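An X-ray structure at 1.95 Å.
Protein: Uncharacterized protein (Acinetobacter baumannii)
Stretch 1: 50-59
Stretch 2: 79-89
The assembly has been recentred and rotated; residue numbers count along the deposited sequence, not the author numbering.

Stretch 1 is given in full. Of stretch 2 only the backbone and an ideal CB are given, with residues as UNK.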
# COMPACT_ATOMS: atom_id res chain seq x y z
N SER A 50 10.34 -3.90 8.06
CA SER A 50 10.55 -2.63 7.37
C SER A 50 9.39 -2.34 6.42
O SER A 50 8.99 -1.18 6.25
CB SER A 50 11.87 -2.68 6.61
OG SER A 50 12.20 -1.42 6.06
N LEU A 51 8.85 -3.39 5.80
CA LEU A 51 7.75 -3.25 4.84
C LEU A 51 6.42 -2.99 5.51
O LEU A 51 5.65 -2.13 5.07
CB LEU A 51 7.64 -4.51 3.99
CG LEU A 51 8.73 -4.69 2.93
CD1 LEU A 51 8.71 -6.10 2.36
CD2 LEU A 51 8.54 -3.67 1.83
N ASN A 52 6.12 -3.73 6.57
CA ASN A 52 4.92 -3.50 7.35
C ASN A 52 4.90 -2.08 7.91
O ASN A 52 3.84 -1.45 8.01
CB ASN A 52 4.82 -4.52 8.49
CG ASN A 52 4.41 -5.89 8.00
OD1 ASN A 52 3.46 -6.02 7.22
ND2 ASN A 52 5.12 -6.93 8.43
N GLN A 53 6.07 -1.56 8.25
CA GLN A 53 6.19 -0.21 8.76
C GLN A 53 5.82 0.82 7.69
O GLN A 53 5.09 1.77 7.96
CB GLN A 53 7.61 0.05 9.27
CG GLN A 53 7.87 1.48 9.72
CD GLN A 53 6.96 1.92 10.86
OE1 GLN A 53 6.35 1.09 11.54
NE2 GLN A 53 6.86 3.23 11.06
N LYS A 54 6.35 0.64 6.48
CA LYS A 54 6.02 1.51 5.36
C LYS A 54 4.52 1.49 5.06
O LYS A 54 3.93 2.52 4.72
CB LYS A 54 6.79 1.07 4.11
CG LYS A 54 8.31 1.20 4.23
CD LYS A 54 8.79 2.61 3.92
CE LYS A 54 10.31 2.66 3.81
NZ LYS A 54 10.80 4.00 3.37
N VAL A 55 3.91 0.32 5.20
CA VAL A 55 2.47 0.18 5.01
C VAL A 55 1.75 0.90 6.13
O VAL A 55 0.74 1.57 5.91
CB VAL A 55 2.03 -1.31 4.97
CG1 VAL A 55 0.51 -1.46 4.96
CG2 VAL A 55 2.63 -2.01 3.76
N ALA A 56 2.26 0.74 7.35
CA ALA A 56 1.69 1.38 8.51
C ALA A 56 1.76 2.90 8.35
O ALA A 56 0.84 3.61 8.74
CB ALA A 56 2.41 0.94 9.77
N ASP A 57 2.85 3.38 7.76
CA ASP A 57 3.03 4.82 7.56
C ASP A 57 1.95 5.39 6.64
O ASP A 57 1.40 6.46 6.90
CB ASP A 57 4.42 5.13 6.99
CG ASP A 57 5.55 4.76 7.93
OD1 ASP A 57 5.32 4.71 9.16
OD2 ASP A 57 6.68 4.54 7.45
N THR A 58 1.66 4.68 5.55
CA THR A 58 0.64 5.12 4.61
C THR A 58 -0.75 5.05 5.23
O THR A 58 -1.58 5.93 5.02
CB THR A 58 0.66 4.27 3.34
OG1 THR A 58 1.97 4.32 2.76
CG2 THR A 58 -0.36 4.78 2.33
N ALA A 59 -1.00 4.00 6.00
CA ALA A 59 -2.25 3.86 6.74
C ALA A 59 -2.44 5.05 7.68
O ALA A 59 -3.53 5.60 7.79
CB ALA A 59 -2.25 2.56 7.52
N UNK A 79 -3.21 11.04 -3.82
CA UNK A 79 -1.88 11.55 -3.52
C UNK A 79 -1.26 10.84 -2.32
O UNK A 79 -0.07 10.56 -2.32
CB UNK A 79 -1.94 13.06 -3.26
N UNK A 80 -2.07 10.57 -1.31
CA UNK A 80 -1.60 9.84 -0.14
C UNK A 80 -1.15 8.44 -0.55
O UNK A 80 -0.15 7.93 -0.06
CB UNK A 80 -2.69 9.76 0.93
N UNK A 81 -1.91 7.83 -1.45
CA UNK A 81 -1.56 6.52 -1.98
C UNK A 81 -0.23 6.59 -2.74
O UNK A 81 0.68 5.80 -2.48
CB UNK A 81 -2.67 6.00 -2.89
N UNK A 82 -0.13 7.55 -3.66
CA UNK A 82 1.05 7.71 -4.52
C UNK A 82 2.31 8.02 -3.71
O UNK A 82 3.38 7.51 -4.01
CB UNK A 82 0.81 8.82 -5.54
N UNK A 83 2.17 8.87 -2.71
CA UNK A 83 3.29 9.22 -1.86
C UNK A 83 3.69 8.06 -0.96
O UNK A 83 4.86 7.89 -0.66
CB UNK A 83 2.95 10.45 -1.02
N UNK A 84 2.71 7.27 -0.54
CA UNK A 84 2.98 6.14 0.33
C UNK A 84 3.80 5.08 -0.38
O UNK A 84 4.74 4.52 0.19
CB UNK A 84 1.67 5.54 0.84
N UNK A 85 3.45 4.81 -1.64
CA UNK A 85 4.12 3.77 -2.42
C UNK A 85 5.50 4.22 -2.91
O UNK A 85 6.41 3.41 -3.03
CB UNK A 85 3.25 3.37 -3.61
N UNK A 86 5.64 5.51 -3.20
CA UNK A 86 6.92 6.02 -3.69
C UNK A 86 8.02 5.91 -2.63
O UNK A 86 9.20 6.02 -2.96
CB UNK A 86 6.77 7.48 -4.13
N UNK A 87 7.64 5.67 -1.38
CA UNK A 87 8.61 5.54 -0.28
C UNK A 87 9.35 4.21 -0.31
O UNK A 87 10.31 4.00 0.43
CB UNK A 87 7.90 5.70 1.07
N UNK A 88 8.88 3.30 -1.16
CA UNK A 88 9.43 1.96 -1.26
C UNK A 88 10.15 1.78 -2.60
O UNK A 88 9.52 1.84 -3.66
CB UNK A 88 8.32 0.92 -1.10
N UNK A 89 11.46 1.58 -2.54
CA UNK A 89 12.28 1.37 -3.73
C UNK A 89 12.02 -0.01 -4.33
O UNK A 89 12.34 -1.02 -3.70
CB UNK A 89 13.76 1.53 -3.39

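Stretch 1 is a helix that offers stretch 2 three side chains, L51, K54 and T58, spaced so that they line one face. Against it, stretch 2 runs as a helix from 79 and gives way to loop by 87.

Position 79 lies out of reach of stretch 1, so the contact sets no demand and a polar residue is as good as any; it is Q79. At 80 CA-to-CB points sideways, and the ideal CB has nothing of stretch 1 within 5.5 Å. Small or branched apolar side chains would suit, able to lean toward the methyl of T58. The residue is V80, whose CG1 lies 4.5 Å from T58 CG2, while its backbone O is 4.0 Å from that same CG2.

Positions 81, 82 and 83 point away, out of reach and sideways in turn, and the contact leaves them free. They hold L81, A82 and N83; the N83 side chain leads away from stretch 1.

Position 84 is the strictest. Its CA is 5.0 Å from the CA of T58, the ideal CB points toward stretch 1, and that CB would sit 2.3 Å from T58 OG1, a clash. With T58 as it stands, any side chain is excluded, even a methyl, although the phi/psi of -66/-42 is ordinary helix and demands nothing special. The residue is G84, and its bare CA lets T58 OG1 approach to 3.2 Å. A water ties the backbones together here: it donates to K54 O (2.7 Å) and to G84 O (2.9 Å), and accepts from T58 OG1 (3.0 Å).

Position 85 points away and 86 is out of reach, so stretch 1 selects neither. They are I85 and S86; S86 OG donates to N83 O at 2.9 Å, a local bond within the stretch.

At 87 the CB points toward stretch 1, 4.1 Å from K54 NZ. An acid might answer that charge, but polar or small residues would also serve, since the backbone can supply an acceptor. The residue is Q87, and it is the main-chain O that takes the hydrogen bond from K54 NZ, at 3.0 Å. The side chain turns back, its NE2 making a weak bond to N83 O.

At 88 phi/psi has moved to -111/115, and the CB points toward a gap between K54 CD (5.3 Å) and L51 CD2 (5.4 Å). Leucine, isoleucine or methionine could fill it. I88 does so, placing CD1 4.0 Å from K54 CB and CG2 4.3 Å from L51 CD2.

Position 89 is out of reach, open to polar choices, and holds D89.

Stretch 2 79-89: QVLANGISQID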
# COMPACT_ATOMS: atom_id res chain seq x y z
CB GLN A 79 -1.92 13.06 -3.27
CG GLN A 79 -0.58 13.62 -2.86
CD GLN A 79 -0.54 15.13 -2.90
OE1 GLN A 79 -1.19 15.76 -3.74
NE2 GLN A 79 0.22 15.73 -1.99
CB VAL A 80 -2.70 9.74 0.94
CG1 VAL A 80 -2.27 8.83 2.09
CG2 VAL A 80 -3.06 11.12 1.46
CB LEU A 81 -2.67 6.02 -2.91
CG LEU A 81 -2.56 4.57 -3.39
CD1 LEU A 81 -3.08 3.62 -2.33
CD2 LEU A 81 -3.31 4.39 -4.70
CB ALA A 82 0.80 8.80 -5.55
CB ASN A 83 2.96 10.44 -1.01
CG ASN A 83 2.88 11.71 -1.83
OD1 ASN A 83 3.49 11.82 -2.90
ND2 ASN A 83 2.12 12.68 -1.34
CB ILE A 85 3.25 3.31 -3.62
CG1 ILE A 85 3.81 2.03 -4.26
CG2 ILE A 85 3.14 4.40 -4.67
CD1 ILE A 85 3.58 0.78 -3.43
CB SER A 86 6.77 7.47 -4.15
OG SER A 86 6.34 8.30 -3.09
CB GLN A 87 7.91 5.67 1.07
CG GLN A 87 7.24 6.99 1.29
CD GLN A 87 8.19 8.15 1.15
OE1 GLN A 87 9.26 8.16 1.75
NE2 GLN A 87 7.81 9.13 0.34
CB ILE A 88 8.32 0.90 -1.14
CG1 ILE A 88 7.47 1.14 0.11
CG2 ILE A 88 8.91 -0.50 -1.12
CD1 ILE A 88 6.25 0.25 0.22
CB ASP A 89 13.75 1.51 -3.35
CG ASP A 89 14.68 1.43 -4.54
OD1 ASP A 89 14.24 1.72 -5.67
OD2 ASP A 89 15.87 1.08 -4.34
O HOH W 1 4.97 4.29 3.04
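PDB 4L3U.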